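Alpha-1,4-endofucoidanase (Mariniflexile fucanivorans, PDB 6DLH) hydrolyses alpha-1,4 linkages inside fucoidan chains as a family 107 glycoside hydrolase, probably with retention of configuration, and carries bound calcium ions. Local coordinates at residues Asp218-Asp229 with Asn262-Ser272. Sequence-based numbering, arbitrary orientation.
Sequences DLIDAWCFDSAD and NPNAAIAFNNS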
ATOM      1  N   ASP A 218     -13.390  12.349   2.940  1.00 40.77           N
ATOM      2  CA  ASP A 218     -13.649  11.722   4.225  1.00 41.37           C
ATOM      3  C   ASP A 218     -13.286  10.233   4.200  1.00 40.23           C
ATOM      4  O   ASP A 218     -13.649   9.491   5.113  1.00 38.29           O
ATOM      5  CB  ASP A 218     -15.090  11.978   4.680  1.00 41.55           C
ATOM      6  CG  ASP A 218     -16.126  11.197   3.888  1.00 46.04           C
ATOM      7  OD1 ASP A 218     -15.720  10.382   3.022  1.00 42.97           O
ATOM      8  OD2 ASP A 218     -17.334  11.411   4.139  1.00 46.22           O
ATOM      9  N   LEU A 219     -12.574   9.797   3.154  1.00 37.52           N
ATOM     10  CA  LEU A 219     -12.071   8.434   3.094  1.00 37.09           C
ATOM     11  C   LEU A 219     -10.847   8.301   4.005  1.00 38.89           C
ATOM     12  O   LEU A 219     -10.384   7.189   4.271  1.00 36.00           O
ATOM     13  CB  LEU A 219     -11.740   8.080   1.639  1.00 35.57           C
ATOM     14  CG  LEU A 219     -12.933   7.860   0.698  1.00 37.53           C
ATOM     15  CD1 LEU A 219     -12.455   7.603  -0.722  1.00 36.01           C
ATOM     16  CD2 LEU A 219     -13.817   6.711   1.160  1.00 36.14           C
ATOM     17  N   ILE A 220     -10.344   9.451   4.481  1.00 39.14           N
ATOM     18  CA  ILE A 220      -9.179   9.551   5.350  1.00 39.13           C
ATOM     19  C   ILE A 220      -9.613  10.169   6.676  1.00 38.22           C
ATOM     20  O   ILE A 220     -10.053  11.315   6.692  1.00 43.03           O
ATOM     21  CB  ILE A 220      -8.086  10.405   4.676  1.00 39.07           C
ATOM     22  CG1 ILE A 220      -7.533   9.720   3.424  1.00 38.63           C
ATOM     23  CG2 ILE A 220      -6.985  10.760   5.673  1.00 39.49           C
ATOM     24  CD1 ILE A 220      -6.473  10.512   2.699  1.00 37.93           C
ATOM     25  N   ASP A 221      -9.458   9.428   7.784  1.00 33.25           N
ATOM     26  CA  ASP A 221      -9.930   9.924   9.071  1.00 32.36           C
ATOM     27  C   ASP A 221      -8.806  10.579   9.872  1.00 30.49           C
ATOM     28  O   ASP A 221      -9.075  11.400  10.743  1.00 29.71           O
ATOM     29  CB  ASP A 221     -10.646   8.850   9.896  1.00 31.03           C
ATOM     30  CG  ASP A 221     -11.856   8.266   9.197  1.00 31.63           C
ATOM     31  OD1 ASP A 221     -11.660   7.408   8.325  1.00 32.24           O
ATOM     32  OD2 ASP A 221     -12.983   8.678   9.531  1.00 34.01           O
ATOM     33  N   ALA A 222      -7.553  10.204   9.586  1.00 32.42           N
ATOM     34  CA  ALA A 222      -6.422  10.624  10.404  1.00 30.66           C
ATOM     35  C   ALA A 222      -5.159  10.644   9.557  1.00 29.95           C
ATOM     36  O   ALA A 222      -5.042   9.852   8.630  1.00 30.44           O
ATOM     37  CB  ALA A 222      -6.252   9.696  11.589  1.00 28.99           C
ATOM     38  N   TRP A 223      -4.241  11.560   9.901  1.00 29.99           N
ATOM     39  CA  TRP A 223      -2.907  11.643   9.329  1.00 29.81           C
ATOM     40  C   TRP A 223      -1.880  11.613  10.461  1.00 29.98           C
ATOM     41  O   TRP A 223      -2.002  12.361  11.425  1.00 31.42           O
ATOM     42  CB  TRP A 223      -2.743  12.955   8.547  1.00 29.94           C
ATOM     43  CG  TRP A 223      -3.652  13.162   7.374  1.00 29.61           C
ATOM     44  CD1 TRP A 223      -4.935  13.623   7.399  1.00 28.62           C
ATOM     45  CD2 TRP A 223      -3.315  12.973   5.989  1.00 29.06           C
ATOM     46  NE1 TRP A 223      -5.425  13.715   6.125  1.00 32.57           N
ATOM     47  CE2 TRP A 223      -4.454  13.323   5.239  1.00 30.47           C
ATOM     48  CE3 TRP A 223      -2.168  12.540   5.312  1.00 30.44           C
ATOM     49  CZ2 TRP A 223      -4.483  13.242   3.847  1.00 30.36           C
ATOM     50  CZ3 TRP A 223      -2.195  12.455   3.937  1.00 31.06           C
ATOM     51  CH2 TRP A 223      -3.341  12.801   3.218  1.00 30.39           C
ATOM     52  N   CYS A 224      -0.838  10.789  10.334  1.00 29.23           N
ATOM     53  CA  CYS A 224       0.248  10.879  11.296  1.00 30.16           C
ATOM     54  C   CYS A 224       1.548  11.176  10.556  1.00 30.75           C
ATOM     55  O   CYS A 224       1.908  10.440   9.639  1.00 31.12           O
ATOM     56  CB  CYS A 224       0.355   9.632  12.172  1.00 29.50           C
ATOM     57  SG  CYS A 224       0.689   8.101  11.257  1.00 28.52           S
ATOM     58  N   PHE A 225       2.235  12.253  10.976  1.00 30.03           N
ATOM     59  CA  PHE A 225       3.435  12.735  10.308  1.00 30.17           C
ATOM     60  C   PHE A 225       4.669  12.385  11.131  1.00 30.68           C
ATOM     61  O   PHE A 225       4.878  12.929  12.211  1.00 33.90           O
ATOM     62  CB  PHE A 225       3.350  14.248  10.068  1.00 31.17           C
ATOM     63  CG  PHE A 225       2.256  14.659   9.114  1.00 31.08           C
ATOM     64  CD1 PHE A 225       2.445  14.575   7.740  1.00 30.92           C
ATOM     65  CD2 PHE A 225       1.036  15.119   9.587  1.00 30.54           C
ATOM     66  CE1 PHE A 225       1.434  14.938   6.859  1.00 31.60           C
ATOM     67  CE2 PHE A 225       0.022  15.474   8.707  1.00 30.58           C
ATOM     68  CZ  PHE A 225       0.225  15.385   7.346  1.00 31.09           C
ATOM     69  N   ASP A 226       5.497  11.497  10.578  1.00 31.45           N
ATOM     70  CA  ASP A 226       6.691  10.997  11.230  1.00 33.74           C
ATOM     71  C   ASP A 226       7.847  11.964  10.982  1.00 36.70           C
ATOM     72  O   ASP A 226       7.788  12.771  10.056  1.00 36.58           O
ATOM     73  CB  ASP A 226       7.025   9.606  10.686  1.00 33.49           C
ATOM     74  CG  ASP A 226       7.906   8.754  11.582  1.00 34.30           C
ATOM     75  OD1 ASP A 226       8.205   9.194  12.712  1.00 32.53           O
ATOM     76  OD2 ASP A 226       8.276   7.642  11.139  1.00 35.01           O
ATOM     77  N   SER A 227       8.892  11.869  11.820  1.00 34.53           N
ATOM     78  CA  SER A 227      10.140  12.595  11.636  1.00 36.34           C
ATOM     79  C   SER A 227       9.907  14.104  11.606  1.00 35.72           C
ATOM     80  O   SER A 227      10.690  14.833  11.004  1.00 37.18           O
ATOM     81  CB  SER A 227      10.857  12.132  10.393  1.00 36.43           C
ATOM     82  OG  SER A 227      11.260  10.781  10.523  1.00 41.34           O
ATOM     83  N   ALA A 228       8.839  14.549  12.280  1.00 36.42           N
ATOM     84  CA  ALA A 228       8.355  15.920  12.238  1.00 37.34           C
ATOM     85  C   ALA A 228       9.319  16.875  12.946  1.00 39.92           C
ATOM     86  O   ALA A 228       9.615  17.940  12.419  1.00 43.18           O
ATOM     87  CB  ALA A 228       6.958  15.987  12.809  1.00 35.47           C
ATOM     88  N   ASP A 229       9.823  16.501  14.126  1.00 39.08           N
ATOM     89  CA  ASP A 229      10.752  17.375  14.824  1.00 40.97           C
ATOM     90  C   ASP A 229      12.113  17.373  14.128  1.00 42.68           C
ATOM     91  O   ASP A 229      12.826  18.372  14.182  1.00 45.84           O
ATOM     92  CB  ASP A 229      10.834  17.098  16.330  1.00 38.85           C
ATOM     93  CG  ASP A 229      11.313  15.703  16.692  1.00 40.23           C
ATOM     94  OD1 ASP A 229      11.498  14.881  15.774  1.00 39.97           O
ATOM     95  OD2 ASP A 229      11.494  15.447  17.899  1.00 42.83           O
ATOM     96  N   ASN A 262     -10.562  17.138   4.386  1.00 47.30           N
ATOM     97  CA  ASN A 262     -11.455  16.651   5.428  1.00 47.82           C
ATOM     98  C   ASN A 262     -11.261  17.509   6.672  1.00 49.23           C
ATOM     99  O   ASN A 262     -10.223  17.423   7.323  1.00 51.79           O
ATOM    100  CB  ASN A 262     -11.233  15.168   5.744  1.00 44.50           C
ATOM    101  CG  ASN A 262     -12.211  14.618   6.761  1.00 45.56           C
ATOM    102  OD1 ASN A 262     -13.180  15.278   7.143  1.00 43.59           O
ATOM    103  ND2 ASN A 262     -11.978  13.391   7.198  1.00 46.55           N
ATOM    104  N   PRO A 263     -12.248  18.361   7.040  1.00 49.63           N
ATOM    105  CA  PRO A 263     -12.087  19.269   8.174  1.00 49.55           C
ATOM    106  C   PRO A 263     -12.134  18.521   9.506  1.00 49.11           C
ATOM    107  O   PRO A 263     -11.860  19.103  10.551  1.00 48.68           O
ATOM    108  CB  PRO A 263     -13.283  20.230   8.036  1.00 47.39           C
ATOM    109  CG  PRO A 263     -14.335  19.419   7.309  1.00 46.21           C
ATOM    110  CD  PRO A 263     -13.563  18.494   6.389  1.00 44.90           C
ATOM    111  N   ASN A 264     -12.482  17.231   9.448  1.00 47.93           N
ATOM    112  CA  ASN A 264     -12.630  16.415  10.642  1.00 46.84           C
ATOM    113  C   ASN A 264     -11.441  15.466  10.785  1.00 44.13           C
ATOM    114  O   ASN A 264     -11.381  14.686  11.731  1.00 46.21           O
ATOM    115  CB  ASN A 264     -13.940  15.625  10.633  1.00 49.08           C
ATOM    116  CG  ASN A 264     -15.171  16.498  10.748  1.00 52.16           C
ATOM    117  OD1 ASN A 264     -15.197  17.460  11.513  1.00 51.61           O
ATOM    118  ND2 ASN A 264     -16.210  16.148  10.008  1.00 52.11           N
ATOM    119  N   ALA A 265     -10.506  15.529   9.834  1.00 40.03           N
ATOM    120  CA  ALA A 265      -9.337  14.668   9.868  1.00 39.73           C
ATOM    121  C   ALA A 265      -8.491  15.001  11.098  1.00 38.71           C
ATOM    122  O   ALA A 265      -8.177  16.165  11.337  1.00 38.99           O
ATOM    123  CB  ALA A 265      -8.560  14.807   8.581  1.00 37.02           C
ATOM    124  N   ALA A 266      -8.143  13.965  11.876  1.00 37.22           N
ATOM    125  CA  ALA A 266      -7.313  14.104  13.068  1.00 32.69           C
ATOM    126  C   ALA A 266      -5.838  14.040  12.679  1.00 31.87           C
ATOM    127  O   ALA A 266      -5.447  13.193  11.873  1.00 33.31           O
ATOM    128  CB  ALA A 266      -7.675  13.031  14.063  1.00 31.76           C
ATOM    129  N   ILE A 267      -5.026  14.935  13.262  1.00 31.28           N
ATOM    130  CA  ILE A 267      -3.635  15.118  12.852  1.00 30.61           C
ATOM    131  C   ILE A 267      -2.721  14.800  14.032  1.00 30.48           C
ATOM    132  O   ILE A 267      -3.038  15.153  15.170  1.00 31.49           O
ATOM    133  CB  ILE A 267      -3.369  16.558  12.340  1.00 30.24           C
ATOM    134  CG1 ILE A 267      -4.488  17.114  11.444  1.00 28.78           C
ATOM    135  CG2 ILE A 267      -1.995  16.678  11.688  1.00 28.30           C
ATOM    136  CD1 ILE A 267      -4.810  16.276  10.220  1.00 28.06           C
ATOM    137  N   ALA A 268      -1.578  14.164  13.737  1.00 29.38           N
ATOM    138  CA  ALA A 268      -0.559  13.904  14.742  1.00 30.94           C
ATOM    139  C   ALA A 268       0.823  14.050  14.117  1.00 30.88           C
ATOM    140  O   ALA A 268       1.048  13.558  13.018  1.00 32.35           O
ATOM    141  CB  ALA A 268      -0.740  12.528  15.343  1.00 30.17           C
ATOM    142  N   PHE A 269       1.741  14.693  14.854  1.00 31.06           N
ATOM    143  CA  PHE A 269       3.124  14.872  14.438  1.00 30.63           C
ATOM    144  C   PHE A 269       4.047  14.130  15.400  1.00 30.02           C
ATOM    145  O   PHE A 269       3.866  14.202  16.610  1.00 29.28           O
ATOM    146  CB  PHE A 269       3.478  16.363  14.431  1.00 32.09           C
ATOM    147  CG  PHE A 269       2.689  17.185  13.443  1.00 34.15           C
ATOM    148  CD1 PHE A 269       1.465  17.736  13.794  1.00 33.58           C
ATOM    149  CD2 PHE A 269       3.167  17.394  12.157  1.00 34.98           C
ATOM    150  CE1 PHE A 269       0.742  18.487  12.881  1.00 35.09           C
ATOM    151  CE2 PHE A 269       2.442  18.145  11.244  1.00 34.05           C
ATOM    152  CZ  PHE A 269       1.229  18.686  11.609  1.00 34.20           C
ATOM    153  N   ASN A 270       5.044  13.426  14.855  1.00 30.05           N
ATOM    154  CA  ASN A 270       6.035  12.767  15.689  1.00 30.47           C
ATOM    155  C   ASN A 270       7.107  13.774  16.104  1.00 31.27           C
ATOM    156  O   ASN A 270       8.030  14.051  15.336  1.00 30.49           O
ATOM    157  CB  ASN A 270       6.690  11.578  14.989  1.00 29.43           C
ATOM    158  CG  ASN A 270       7.626  10.813  15.903  1.00 30.12           C
ATOM    159  OD1 ASN A 270       7.738  11.123  17.090  1.00 30.17           O
ATOM    160  ND2 ASN A 270       8.299   9.811  15.365  1.00 28.93           N
ATOM    161  N   ASN A 271       6.982  14.290  17.333  1.00 31.84           N
ATOM    162  CA  ASN A 271       7.985  15.172  17.916  1.00 31.76           C
ATOM    163  C   ASN A 271       8.725  14.445  19.042  1.00 33.43           C
ATOM    164  O   ASN A 271       9.138  15.067  20.025  1.00 35.11           O
ATOM    165  CB  ASN A 271       7.378  16.496  18.392  1.00 31.44           C
ATOM    166  CG  ASN A 271       6.822  17.354  17.273  1.00 30.85           C
ATOM    167  OD1 ASN A 271       7.469  17.538  16.242  1.00 29.33           O
ATOM    168  ND2 ASN A 271       5.615  17.864  17.459  1.00 29.54           N
ATOM    169  N   SER A 272       8.910  13.128  18.872  1.00 31.71           N
ATOM    170  CA  SER A 272       9.694  12.289  19.769  1.00 32.39           C
ATOM    171  C   SER A 272       8.875  11.819  20.970  1.00 30.64           C
ATOM    172  O   SER A 272       7.807  12.355  21.274  1.00 30.10           O
ATOM    173  CB  SER A 272      10.983  12.957  20.201  1.00 34.40           C
ATOM    174  OG  SER A 272      11.840  13.144  19.084  1.00 39.09           O
TER
HETATM  175  O   HOH W   1     -11.187  11.933  12.033  1.00 41.01           O
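Phe225 and Phe269 share the face of parallel strands 222-226 and 266-269 that also carries Trp223 and Ile267, their rings 21° from parallel but slid so far that they barely overlap. CD2 of Phe225 comes 3.7 Å from CE2 of Phe269, over one face of the latter ring. With CG2 of Ile267 anti to its backbone N, that methyl meets the Phe225 edge at CE2 (3.8 Å), while its CD1 reaches CD1 of Trp223. Helices 198-216 and 249-259 cover this tight apolar side. Trp223 and Phe225 each bond through N and O to the second segment's backbone (Ala266, Ala268, Asn270). The ends are polar and nearer to solvent, yet tied by short bonds. Near exposed Asp218 and Asn264, ND2 of Asn262 donates to O of Ile220 (2.9 Å) within its own amide plane, and OD1 closes an Asx turn; with alanine at this position, the Ile220 carbonyl is likely to lose its amide mate. At the other end, OD1 of Asp226 receives ND2 of Asn270 (2.7 Å, 172°), carboxylate and amide nearly coplanar, and OG of Ser272 donates to the syn lone pair of Asp229 OD2 (2.6 Å). Helices 228-233 and 249-259 link the strands, a beta-alpha-beta crossover consistent with a GH29-like catalytic (beta/alpha)-barrel.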